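Local structure of ecto-NAD+ glycohydrolase (CD38 molecule) (Bos taurus, 3GC6) at residues D211-S216 and C234-S239. The protein is an ectoenzyme of the ADP-ribosyl cyclase (CD38) family, with a disulfide-bridged fold that includes a parallel beta-sheet. The protein carries 1 engineered substitution. Sequence-based numbering, arbitrary orientation. Where two conformers were deposited one is given.
Sequences DSCSGS and CMDNLS
Cys213 and Cys234 form a disulfide that ties the loop ahead of helix 216-227 to strand 231-239, an outermost strand of the four-stranded parallel sheet of this ADP-ribosyl cyclase fold. Here the contact is tightest. SG of Cys213 joins SG of Cys234 at 2.1 Å with a CB-SG-SG-CB torsion of -84°; CB of Cys234 already points at the loop, and SG, anti to the backbone N (chi1 -173°), continues that way. Cysteine suits both places, since a covalent bridge fixes the loop to a sheet edge near the surface. Beside it, OD2 of Asp236 accepts the backbone N-H of Cys213 at 2.7 Å through its anti lone pair, in a nearly straight bond (171°). Aspartate fits here because OD2 takes both this N-H and a water proton, a double load that suits a charged carboxylate oxygen. Gly215 N bonds Ser212 O to close a type I turn, and Ser212 OG accepts from Ser214 N at 3.1 Å as an ST turn, while Ser212 CB comes within 3.4 Å of Asp236 OD2. Away from the disulfide the two segments meet through water. One water links Asp211 O to Asn237 N; another donates to Asp236 OD2 at 2.6 Å.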
loop_
_atom_site.group_PDB
_atom_site.type_symbol
_atom_site.label_atom_id
_atom_site.label_comp_id
_atom_site.label_asym_id
_atom_site.label_seq_id
_atom_site.Cartn_x
_atom_site.Cartn_y
_atom_site.Cartn_z
ATOM N N ASP A 211 -28.518 24.062 22.408
ATOM C CA ASP A 211 -27.647 25.173 21.973
ATOM C C ASP A 211 -27.912 25.528 20.518
ATOM O O ASP A 211 -28.501 24.753 19.779
ATOM C CB ASP A 211 -26.172 24.827 22.197
ATOM C CG ASP A 211 -25.285 26.066 22.354
ATOM O OD1 ASP A 211 -25.822 27.167 22.639
ATOM O OD2 ASP A 211 -24.049 25.931 22.211
ATOM N N SER A 212 -27.471 26.709 20.099
ATOM C CA SER A 212 -27.705 27.158 18.744
ATOM C C SER A 212 -26.566 28.062 18.287
ATOM O O SER A 212 -25.679 28.368 19.077
ATOM C CB SER A 212 -29.015 27.941 18.668
ATOM O OG SER A 212 -28.838 29.244 19.181
ATOM N N CYS A 213 -26.629 28.485 17.036
ATOM C CA CYS A 213 -25.568 29.331 16.478
ATOM C C CYS A 213 -25.517 30.672 17.181
ATOM O O CYS A 213 -24.499 31.383 17.099
ATOM C CB CYS A 213 -25.715 29.548 14.974
ATOM S SG CYS A 213 -25.447 28.034 14.013
ATOM N N SER A 214 -26.604 31.019 17.873
ATOM C CA SER A 214 -26.656 32.339 18.513
ATOM C C SER A 214 -26.236 32.292 19.969
ATOM O O SER A 214 -26.286 33.312 20.669
ATOM C CB SER A 214 -28.051 32.948 18.381
ATOM O OG SER A 214 -28.316 33.282 17.029
ATOM N N GLY A 215 -25.815 31.121 20.434
ATOM C CA GLY A 215 -25.456 30.997 21.836
ATOM C C GLY A 215 -24.062 31.502 22.151
ATOM O O GLY A 215 -23.257 31.746 21.250
ATOM N N SER A 216 -23.772 31.592 23.440
ATOM C CA SER A 216 -22.497 32.123 23.901
ATOM C C SER A 216 -21.307 31.284 23.455
ATOM O O SER A 216 -20.259 31.844 23.149
ATOM C CB SER A 216 -22.467 32.212 25.427
ATOM O OG SER A 216 -23.334 33.236 25.862
ATOM N N CYS A 234 -22.575 29.206 10.179
ATOM C CA CYS A 234 -23.118 28.309 11.163
ATOM C C CYS A 234 -24.587 27.985 10.882
ATOM O O CYS A 234 -25.392 28.897 10.619
ATOM C CB CYS A 234 -22.944 28.933 12.558
ATOM S SG CYS A 234 -23.369 27.889 13.932
ATOM N N MET A 235 -24.917 26.697 10.950
ATOM C CA MET A 235 -26.260 26.201 10.668
ATOM C C MET A 235 -26.729 25.340 11.844
ATOM O O MET A 235 -25.960 24.521 12.345
ATOM C CB MET A 235 -26.225 25.363 9.379
ATOM C CG MET A 235 -26.117 26.154 8.051
ATOM S SD MET A 235 -24.567 26.979 7.573
ATOM C CE MET A 235 -23.351 25.659 7.793
ATOM N N ASP A 236 -27.972 25.521 12.309
ATOM C CA ASP A 236 -28.445 24.812 13.484
ATOM C C ASP A 236 -29.911 24.380 13.307
ATOM O O ASP A 236 -30.438 24.382 12.201
ATOM C CB ASP A 236 -28.278 25.687 14.742
ATOM C CG ASP A 236 -29.064 26.998 14.644
ATOM O OD1 ASP A 236 -30.033 27.042 13.868
ATOM O OD2 ASP A 236 -28.702 27.996 15.316
ATOM N N ASN A 237 -30.512 23.976 14.410
ATOM C CA ASN A 237 -31.884 23.507 14.456
ATOM C C ASN A 237 -32.130 22.415 13.430
ATOM O O ASN A 237 -33.069 22.490 12.645
ATOM C CB ASN A 237 -32.861 24.673 14.269
ATOM C CG ASN A 237 -34.238 24.350 14.835
ATOM O OD1 ASN A 237 -34.382 23.426 15.651
ATOM N ND2 ASN A 237 -35.245 25.086 14.401
ATOM N N LEU A 238 -31.222 21.442 13.406
ATOM C CA LEU A 238 -31.323 20.280 12.493
ATOM C C LEU A 238 -31.245 19.004 13.296
ATOM O O LEU A 238 -30.376 18.855 14.154
ATOM C CB LEU A 238 -30.121 20.252 11.505
ATOM C CG LEU A 238 -30.049 21.328 10.437
ATOM C CD1 LEU A 238 -28.670 21.273 9.792
ATOM C CD2 LEU A 238 -31.140 21.145 9.384
ATOM N N SER A 239 -32.133 18.045 13.012
ATOM C CA SER A 239 -32.006 16.728 13.599
ATOM C C SER A 239 -30.920 15.973 12.842
ATOM O O SER A 239 -30.489 16.400 11.755
ATOM C CB SER A 239 -33.333 15.945 13.449
ATOM O OG SER A 239 -33.581 15.707 12.072
HETATM O O HOH W 1 -29.763 24.249 17.417
HETATM O O HOH W 2 -29.347 30.461 16.013
#